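Probable benzoylformate decarboxylase (Rhodococcus jostii, PDB 7ORX) belongs to the thiamine diphosphate-dependent enzyme family, with three alpha/beta domains per chain, four chains in the assembly, and thiamine diphosphate bound. Local coordinates at residues G100-S105 / V161-W166; A67-L72 / P94-A99; L20-G25 / R43-L48. All blocks are in the same frame, centred on the assembly; numbering follows the deposited sequence.

All three interactions reach the same six-stranded parallel sheet of the N-terminal domain and are neighbours across it in the order 3, 2, 1. Interaction 3 joins 22-25 to the outermost strand 43-46, interaction 2 pairs 68-73 with 95-101, and interaction 1 lies at the C-terminal ends of 95-101 and 157-162 and in the loops that follow. Interactions 2 and 3 touch, their centres about 10 Å apart, with Asn71 N probably hydrogen-bonded to Phe24 O at 2.9 Å. Those of interactions 1 and 2 are about 17 Å apart, linked through shared strand 95-101. Bound thiamine diphosphate lies about 8 Å from the side chains of Leu72 and Leu46, and about 10 Å from that of Gln102.

Interaction 1: G100-S105 / V161-W166; sequences GQQVRS and VPYDDW
Arg104 and Asp165 form a side-on salt bridge: NE of Arg104 meets OD1 of Asp165 at 3.1 Å, and NH2 of Arg104 meets OD2 of Asp165 at 2.7 Å. Both oxygens use their syn lone pairs, and the guanidinium and carboxylate planes are only 12° apart. The arginine chain turns at chi3 (-90°), and Pro162 CG sits over one guanidinium face, 3.6 Å from Arg104 NH2. That nitrogen also donates to Pro132 O.

Among the hydrogen bonds, Arg104 N reaches Asp164 OD1 at 3.0 Å from the syn side but 34° out of the carboxylate plane. Gln101 N donates to Val161 O at 2.9 Å, and Tyr163 N returns a weak bond to Gln101 O, as the parallel strands 95-101 and 157-162 end.

The apolar component is a CH-pi contact, with Val103 CG2 over the Tyr163 ring, 3.8 Å from its centroid. Tyr286 of a second subunit packs on Val103, and Thr133 of a third bonds to Arg104 O.

Successive carboxylates thus hold Arg104 at both its backbone N and its tip, a pairing that probably keeps the buried guanidinium charged and fixes the loop where subunits meet.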
loop_
_atom_site.group_PDB
_atom_site.type_symbol
_atom_site.label_atom_id
_atom_site.label_comp_id
_atom_site.label_asym_id
_atom_site.label_seq_id
_atom_site.Cartn_x
_atom_site.Cartn_y
_atom_site.Cartn_z
ATOM N N GLY C 100 19.386 -3.316 -5.674
ATOM C CA GLY C 100 19.413 -3.862 -7.035
ATOM C C GLY C 100 18.074 -4.474 -7.417
ATOM O O GLY C 100 17.426 -5.138 -6.603
ATOM N N GLN C 101 17.675 -4.291 -8.663
ATOM C CA GLN C 101 16.469 -4.929 -9.231
ATOM C C GLN C 101 16.891 -5.647 -10.506
ATOM O O GLN C 101 17.929 -5.320 -11.072
ATOM C CB GLN C 101 15.391 -3.870 -9.425
ATOM C CG GLN C 101 14.230 -4.301 -10.282
ATOM C CD GLN C 101 13.356 -5.301 -9.555
ATOM O OE1 GLN C 101 13.711 -6.486 -9.436
ATOM N NE2 GLN C 101 12.201 -4.827 -9.093
ATOM N N GLN C 102 16.101 -6.620 -10.910
ATOM C CA GLN C 102 16.352 -7.479 -12.091
ATOM C C GLN C 102 16.245 -6.607 -13.355
ATOM O O GLN C 102 15.820 -5.449 -13.270
ATOM C CB GLN C 102 15.365 -8.630 -11.902
ATOM C CG GLN C 102 15.440 -9.771 -12.888
ATOM C CD GLN C 102 16.766 -10.477 -12.933
ATOM O OE1 GLN C 102 17.546 -10.286 -13.857
ATOM N NE2 GLN C 102 16.991 -11.347 -11.983
ATOM N N VAL C 103 16.718 -7.089 -14.488
ATOM C CA VAL C 103 16.675 -6.310 -15.756
ATOM C C VAL C 103 15.243 -5.803 -15.970
ATOM O O VAL C 103 14.311 -6.559 -15.792
ATOM C CB VAL C 103 17.197 -7.151 -16.936
ATOM C CG1 VAL C 103 16.785 -6.631 -18.288
ATOM C CG2 VAL C 103 18.706 -7.267 -16.879
ATOM N N ARG C 104 15.101 -4.556 -16.387
ATOM C CA ARG C 104 13.830 -3.788 -16.425
ATOM C C ARG C 104 12.780 -4.530 -17.270
ATOM O O ARG C 104 11.654 -4.669 -16.789
ATOM C CB ARG C 104 14.173 -2.382 -16.921
ATOM C CG ARG C 104 13.034 -1.406 -16.754
ATOM C CD ARG C 104 13.470 -0.011 -17.148
ATOM N NE ARG C 104 14.015 0.705 -16.009
ATOM C CZ ARG C 104 13.298 1.356 -15.081
ATOM N NH1 ARG C 104 11.978 1.403 -15.156
ATOM N NH2 ARG C 104 13.902 1.951 -14.058
ATOM N N SER C 105 13.135 -5.056 -18.447
ATOM C CA SER C 105 12.182 -5.796 -19.330
ATOM C C SER C 105 11.656 -7.100 -18.684
ATOM O O SER C 105 10.576 -7.541 -19.098
ATOM C CB SER C 105 12.733 -6.041 -20.727
ATOM O OG SER C 105 14.088 -6.456 -20.716
ATOM N N VAL C 161 16.704 0.120 -8.163
ATOM C CA VAL C 161 17.220 0.447 -9.528
ATOM C C VAL C 161 17.499 -0.858 -10.282
ATOM O O VAL C 161 18.308 -1.684 -9.827
ATOM C CB VAL C 161 18.476 1.332 -9.464
ATOM C CG1 VAL C 161 18.941 1.656 -10.864
ATOM C CG2 VAL C 161 18.262 2.558 -8.596
ATOM N N PRO C 162 16.813 -1.093 -11.430
ATOM C CA PRO C 162 17.105 -2.220 -12.306
ATOM C C PRO C 162 18.555 -2.134 -12.786
ATOM O O PRO C 162 19.031 -1.040 -13.100
ATOM C CB PRO C 162 16.123 -2.067 -13.471
ATOM C CG PRO C 162 14.989 -1.244 -12.925
ATOM C CD PRO C 162 15.626 -0.359 -11.882
ATOM N N TYR C 163 19.247 -3.263 -12.822
ATOM C CA TYR C 163 20.724 -3.227 -12.893
ATOM C C TYR C 163 21.143 -2.708 -14.272
ATOM O O TYR C 163 22.183 -2.048 -14.382
ATOM C CB TYR C 163 21.292 -4.567 -12.430
ATOM C CG TYR C 163 21.303 -5.729 -13.383
ATOM C CD1 TYR C 163 22.056 -5.738 -14.541
ATOM C CD2 TYR C 163 20.658 -6.902 -13.027
ATOM C CE1 TYR C 163 22.106 -6.861 -15.352
ATOM C CE2 TYR C 163 20.707 -8.035 -13.815
ATOM C CZ TYR C 163 21.423 -8.018 -14.988
ATOM O OH TYR C 163 21.391 -9.177 -15.713
ATOM N N ASP C 164 20.315 -2.922 -15.289
ATOM C CA ASP C 164 20.602 -2.483 -16.673
ATOM C C ASP C 164 20.513 -0.951 -16.773
ATOM O O ASP C 164 20.953 -0.401 -17.798
ATOM C CB ASP C 164 19.727 -3.229 -17.688
ATOM C CG ASP C 164 18.218 -3.043 -17.561
ATOM O OD1 ASP C 164 17.707 -3.109 -16.399
ATOM O OD2 ASP C 164 17.530 -2.874 -18.654
ATOM N N ASP C 165 20.004 -0.258 -15.760
ATOM C CA ASP C 165 19.830 1.220 -15.834
ATOM C C ASP C 165 21.189 1.907 -15.722
ATOM O O ASP C 165 21.325 2.993 -16.282
ATOM C CB ASP C 165 18.917 1.756 -14.734
ATOM C CG ASP C 165 17.437 1.494 -14.976
ATOM O OD1 ASP C 165 17.088 0.963 -16.095
ATOM O OD2 ASP C 165 16.618 1.849 -14.055
ATOM N N TRP C 166 22.152 1.288 -15.035
ATOM C CA TRP C 166 23.434 1.950 -14.686
ATOM C C TRP C 166 24.239 2.259 -15.959
ATOM O O TRP C 166 24.951 3.238 -15.993
ATOM C CB TRP C 166 24.203 1.069 -13.712
ATOM C CG TRP C 166 23.508 0.939 -12.400
ATOM C CD1 TRP C 166 23.002 -0.196 -11.833
ATOM C CD2 TRP C 166 23.232 2.005 -11.486
ATOM N NE1 TRP C 166 22.429 0.093 -10.625
ATOM C CE2 TRP C 166 22.564 1.430 -10.377
ATOM C CE3 TRP C 166 23.520 3.368 -11.486
ATOM C CZ2 TRP C 166 22.135 2.194 -9.296
ATOM C CZ3 TRP C 166 23.127 4.118 -10.400
ATOM C CH2 TRP C 166 22.438 3.535 -9.321
#

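Interaction 2: A67-L72 / P94-A99; sequences ATLVNL and PLVVTA
Leu72 lays its CD1 methyl against CG1 of Val97, 3.5 Å away, on the sheet face that also carries Thr68, Val70, Leu95 and Ala99. With CG of Leu72 anti to its carbonyl carbon (chi1 -61°), the branch leans back along its own strand and the two side chains meet obliquely. Val70 CG1 adds a looser contact with Val97 CG1 at 4.3 Å. Helix 50-64 packs on this face, placing Ala57 against Val70 and Glu50, a residue of the thiamine diphosphate pocket, against Leu72.

The backbones run parallel, their short axes 4.7 Å apart and inclined by 23°. Val96 N to Thr68 O, Val70 N to Val96 O, Thr98 N to Val70 O and Leu72 N to Thr98 O form the ladder; a weaker bond from Thr68 N to Pro94 O precedes it. Thr68 and Leu95 begin a register that continues residue by residue to Leu72 and Ala99. The intervening chain contains helices 74-79 and 82-90, so the strands are the two arms of a beta-alpha-beta crossover, and both lie inside the parallel sheet of the N-terminal thiamine diphosphate-binding domain. Phe24 bonds to Leu69 and Asn71 on one flank; Val157 bonds to Leu95 and Val97 on the other.

On the reverse face, Leu69 sends CD1 across to CG2 of Thr98 at 3.8 Å and to CG1 of Val96 at 4.1 Å. Thr98 OG1 stands between its own N and carbonyl carbon (chi1 71°), which brings it 3.2 Å from Asn71 OD1 and equally 3.2 Å from Val70 O, whereas CG2 of the same residue is left to meet Leu69.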
loop_
_atom_site.group_PDB
_atom_site.type_symbol
_atom_site.label_atom_id
_atom_site.label_comp_id
_atom_site.label_asym_id
_atom_site.label_seq_id
_atom_site.Cartn_x
_atom_site.Cartn_y
_atom_site.Cartn_z
ATOM N N ALA C 67 23.829 12.053 5.933
ATOM C CA ALA C 67 23.134 11.008 5.150
ATOM C C ALA C 67 24.130 9.895 4.863
ATOM O O ALA C 67 25.295 10.218 4.776
ATOM C CB ALA C 67 22.599 11.588 3.867
ATOM N N THR C 68 23.703 8.640 4.716
ATOM C CA THR C 68 24.634 7.484 4.557
ATOM C C THR C 68 24.081 6.460 3.586
ATOM O O THR C 68 22.905 6.188 3.676
ATOM C CB THR C 68 24.872 6.822 5.918
ATOM O OG1 THR C 68 25.459 7.841 6.722
ATOM C CG2 THR C 68 25.772 5.609 5.881
ATOM N N LEU C 69 24.916 5.894 2.732
ATOM C CA LEU C 69 24.423 5.076 1.600
ATOM C C LEU C 69 24.462 3.602 1.980
ATOM O O LEU C 69 25.474 3.134 2.458
ATOM C CB LEU C 69 25.295 5.354 0.367
ATOM C CG LEU C 69 24.847 4.687 -0.933
ATOM C CD1 LEU C 69 23.433 5.103 -1.334
ATOM C CD2 LEU C 69 25.818 5.047 -2.049
ATOM N N VAL C 70 23.401 2.884 1.695
ATOM C CA VAL C 70 23.332 1.412 1.886
ATOM C C VAL C 70 23.029 0.798 0.520
ATOM O O VAL C 70 22.290 1.434 -0.205
ATOM C CB VAL C 70 22.229 1.100 2.900
ATOM C CG1 VAL C 70 22.025 -0.384 3.052
ATOM C CG2 VAL C 70 22.502 1.793 4.226
ATOM N N ASN C 71 23.545 -0.383 0.192
ATOM C CA ASN C 71 23.248 -1.054 -1.090
ATOM C C ASN C 71 22.916 -2.520 -0.809
ATOM O O ASN C 71 23.794 -3.292 -0.380
ATOM C CB ASN C 71 24.405 -0.880 -2.061
ATOM C CG ASN C 71 24.147 -1.510 -3.413
ATOM O OD1 ASN C 71 23.062 -1.383 -3.979
ATOM N ND2 ASN C 71 25.145 -2.199 -3.940
ATOM N N LEU C 72 21.688 -2.935 -1.066
ATOM C CA LEU C 72 21.187 -4.269 -0.686
ATOM C C LEU C 72 20.755 -5.017 -1.938
ATOM O O LEU C 72 20.644 -4.400 -3.008
ATOM C CB LEU C 72 19.988 -4.073 0.238
ATOM C CG LEU C 72 20.288 -3.342 1.536
ATOM C CD1 LEU C 72 18.995 -3.039 2.296
ATOM C CD2 LEU C 72 21.236 -4.159 2.399
ATOM N N PRO C 94 18.999 9.592 8.490
ATOM C CA PRO C 94 18.915 9.774 7.047
ATOM C C PRO C 94 19.638 8.717 6.227
ATOM O O PRO C 94 20.472 9.068 5.460
ATOM C CB PRO C 94 19.552 11.159 6.842
ATOM C CG PRO C 94 20.505 11.308 7.972
ATOM C CD PRO C 94 19.875 10.573 9.137
ATOM N N LEU C 95 19.297 7.444 6.387
ATOM C CA LEU C 95 19.816 6.352 5.529
ATOM C C LEU C 95 19.195 6.474 4.141
ATOM O O LEU C 95 17.952 6.575 4.021
ATOM C CB LEU C 95 19.426 4.989 6.097
ATOM C CG LEU C 95 19.897 4.698 7.519
ATOM C CD1 LEU C 95 19.596 3.230 7.884
ATOM C CD2 LEU C 95 21.383 4.970 7.666
ATOM N N VAL C 96 20.019 6.362 3.115
ATOM C CA VAL C 96 19.566 6.277 1.705
ATOM C C VAL C 96 19.776 4.831 1.266
ATOM O O VAL C 96 20.919 4.435 1.063
ATOM C CB VAL C 96 20.396 7.249 0.879
ATOM C CG1 VAL C 96 19.978 7.177 -0.564
ATOM C CG2 VAL C 96 20.314 8.647 1.448
ATOM N N VAL C 97 18.730 4.041 1.191
ATOM C CA VAL C 97 18.903 2.596 0.930
ATOM C C VAL C 97 18.587 2.346 -0.537
ATOM O O VAL C 97 17.424 2.477 -0.890
ATOM C CB VAL C 97 17.941 1.807 1.821
ATOM C CG1 VAL C 97 18.075 0.307 1.626
ATOM C CG2 VAL C 97 18.096 2.203 3.272
ATOM N N THR C 98 19.583 1.996 -1.352
ATOM C CA THR C 98 19.390 1.531 -2.746
ATOM C C THR C 98 19.376 -0.008 -2.783
ATOM O O THR C 98 20.163 -0.656 -2.085
ATOM C CB THR C 98 20.480 2.089 -3.655
ATOM O OG1 THR C 98 21.691 1.419 -3.315
ATOM C CG2 THR C 98 20.685 3.580 -3.490
ATOM N N ALA C 99 18.517 -0.578 -3.613
ATOM C CA ALA C 99 18.427 -2.031 -3.828
ATOM C C ALA C 99 18.597 -2.315 -5.320
ATOM O O ALA C 99 18.021 -1.607 -6.124
ATOM C CB ALA C 99 17.096 -2.512 -3.315
#

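Interaction 3: L20-G25 / R43-L48; sequences LTTVFG and RYVLGL
Phe24 and Val45 lie side by side, pointing the same way from adjacent parallel strands, with CD2 of Phe24 3.8 Å from CB of Val45. This is the closely packed half of the contact. Helix 50-64 adds to it, Met56 touching both residues and Tyr60 meeting the Phe24 ring. Across the sheet, Val23 CG1 approaches Tyr44 CD1 at 3.9 Å. Tyr44 has CG anti to its backbone N (chi1 -173°), which carries the ring along toward Gly25, where the phenol end lies beside the main chain, CZ of Tyr44 3.6 Å from CA of Gly25, a residue with no side chain. Five backbone hydrogen bonds join the two segments, from Arg43 N to Thr21 O through to Gly47 N to Gly25 O, and the short axes run 4.6 Å apart at 24°.

The opposite end is looser. Arg43 is exposed, and its chain, extended from CG to NE, runs alongside Thr22 and leaves CG2 of Thr22 over one guanidinium face, 4.1 Å from NH1 of Arg43. Thr22 OG1 is nearer still to that nitrogen, but the angle is too poor for a hydrogen bond, so the fit here is one of contact rather than of directed bonding. Thr21, next along, is partly exposed.

Toward the buried end, Gly47 O accepts a bond from Asn26 ND2, and Pro27 touches Tyr44 and Leu46; Asn26 and Pro27 both belong to the thiamine diphosphate pocket. Pro477 and Gly478 of a second subunit pack on Tyr44 and Leu46. Strand ends leading into cofactor-binding loops beside a partner subunit are typical of the N-terminal, pyrimidine-binding domain of thiamine diphosphate enzymes, whose parallel sheet ends, within this chain, at strand 43-46.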
loop_
_atom_site.group_PDB
_atom_site.type_symbol
_atom_site.label_atom_id
_atom_site.label_comp_id
_atom_site.label_asym_id
_atom_site.label_seq_id
_atom_site.Cartn_x
_atom_site.Cartn_y
_atom_site.Cartn_z
ATOM N N LEU C 20 28.475 11.164 0.422
ATOM C CA LEU C 20 28.143 9.709 0.582
ATOM C C LEU C 20 29.219 8.819 -0.049
ATOM O O LEU C 20 28.863 7.959 -0.887
ATOM C CB LEU C 20 26.795 9.365 -0.055
ATOM C CG LEU C 20 25.565 9.696 0.783
ATOM C CD1 LEU C 20 25.400 11.202 0.900
ATOM C CD2 LEU C 20 24.325 9.108 0.140
ATOM N N THR C 21 30.462 8.939 0.421
ATOM C CA THR C 21 31.631 8.190 -0.091
ATOM C C THR C 21 31.888 6.900 0.711
ATOM O O THR C 21 32.809 6.174 0.341
ATOM C CB THR C 21 32.841 9.111 -0.083
ATOM O OG1 THR C 21 32.811 9.774 1.174
ATOM C CG2 THR C 21 32.781 10.125 -1.194
ATOM N N THR C 22 31.067 6.598 1.713
ATOM C CA THR C 22 31.132 5.340 2.471
ATOM C C THR C 22 29.866 4.543 2.208
ATOM O O THR C 22 28.790 5.047 2.471
ATOM C CB THR C 22 31.323 5.640 3.955
ATOM O OG1 THR C 22 32.453 6.497 4.036
ATOM C CG2 THR C 22 31.531 4.397 4.784
ATOM N N VAL C 23 29.997 3.344 1.692
ATOM C CA VAL C 23 28.836 2.535 1.229
ATOM C C VAL C 23 28.780 1.221 2.045
ATOM O O VAL C 23 29.784 0.480 2.063
ATOM C CB VAL C 23 28.987 2.276 -0.276
ATOM C CG1 VAL C 23 27.832 1.480 -0.842
ATOM C CG2 VAL C 23 29.174 3.560 -1.008
ATOM N N PHE C 24 27.673 0.934 2.704
ATOM C CA PHE C 24 27.497 -0.307 3.489
ATOM C C PHE C 24 26.699 -1.269 2.616
ATOM O O PHE C 24 25.746 -0.790 2.033
ATOM C CB PHE C 24 26.829 0.054 4.810
ATOM C CG PHE C 24 27.649 0.980 5.681
ATOM C CD1 PHE C 24 27.626 2.357 5.497
ATOM C CD2 PHE C 24 28.463 0.471 6.675
ATOM C CE1 PHE C 24 28.370 3.191 6.319
ATOM C CE2 PHE C 24 29.206 1.315 7.484
ATOM C CZ PHE C 24 29.157 2.676 7.307
ATOM N N GLY C 25 27.081 -2.531 2.466
ATOM C CA GLY C 25 26.423 -3.390 1.476
ATOM C C GLY C 25 26.525 -4.867 1.823
ATOM O O GLY C 25 27.414 -5.271 2.591
ATOM N N ARG C 43 34.725 3.953 -0.143
ATOM C CA ARG C 43 34.981 2.701 0.598
ATOM C C ARG C 43 33.696 1.908 0.729
ATOM O O ARG C 43 32.708 2.483 1.083
ATOM C CB ARG C 43 35.672 2.938 1.942
ATOM C CG ARG C 43 35.001 3.827 2.979
ATOM C CD ARG C 43 36.150 4.041 3.979
ATOM N NE ARG C 43 35.907 4.285 5.403
ATOM C CZ ARG C 43 35.441 5.413 5.920
ATOM N NH1 ARG C 43 35.107 6.420 5.137
ATOM N NH2 ARG C 43 35.290 5.538 7.219
ATOM N N TYR C 44 33.743 0.625 0.398
ATOM C CA TYR C 44 32.612 -0.308 0.564
ATOM C C TYR C 44 32.830 -1.067 1.872
ATOM O O TYR C 44 33.952 -1.546 2.141
ATOM C CB TYR C 44 32.533 -1.230 -0.643
ATOM C CG TYR C 44 31.324 -2.123 -0.703
ATOM C CD1 TYR C 44 30.132 -1.700 -1.266
ATOM C CD2 TYR C 44 31.392 -3.418 -0.231
ATOM C CE1 TYR C 44 29.038 -2.551 -1.368
ATOM C CE2 TYR C 44 30.303 -4.277 -0.289
ATOM C CZ TYR C 44 29.128 -3.854 -0.893
ATOM O OH TYR C 44 28.072 -4.726 -0.935
ATOM N N VAL C 45 31.802 -1.153 2.705
ATOM C CA VAL C 45 31.895 -1.912 3.975
ATOM C C VAL C 45 30.925 -3.094 3.888
ATOM O O VAL C 45 29.738 -2.911 3.931
ATOM C CB VAL C 45 31.626 -0.990 5.170
ATOM C CG1 VAL C 45 31.764 -1.779 6.444
ATOM C CG2 VAL C 45 32.547 0.219 5.207
ATOM N N LEU C 46 31.448 -4.279 3.689
ATOM C CA LEU C 46 30.613 -5.491 3.549
ATOM C C LEU C 46 30.135 -5.951 4.945
ATOM O O LEU C 46 30.940 -5.952 5.900
ATOM C CB LEU C 46 31.474 -6.542 2.838
ATOM C CG LEU C 46 30.912 -7.957 2.757
ATOM C CD1 LEU C 46 29.656 -8.000 1.899
ATOM C CD2 LEU C 46 31.966 -8.902 2.202
ATOM N N GLY C 47 28.865 -6.325 5.041
ATOM C CA GLY C 47 28.274 -7.053 6.176
ATOM C C GLY C 47 27.688 -8.363 5.678
ATOM O O GLY C 47 27.245 -8.396 4.509
ATOM N N LEU C 48 27.757 -9.441 6.481
ATOM C CA LEU C 48 27.403 -10.814 6.006
ATOM C C LEU C 48 25.886 -11.027 5.986
ATOM O O LEU C 48 25.465 -12.119 5.544
ATOM C CB LEU C 48 28.063 -11.834 6.917
ATOM C CG LEU C 48 29.562 -11.711 7.007
ATOM C CD1 LEU C 48 30.084 -12.699 7.990
ATOM C CD2 LEU C 48 30.194 -11.995 5.693
#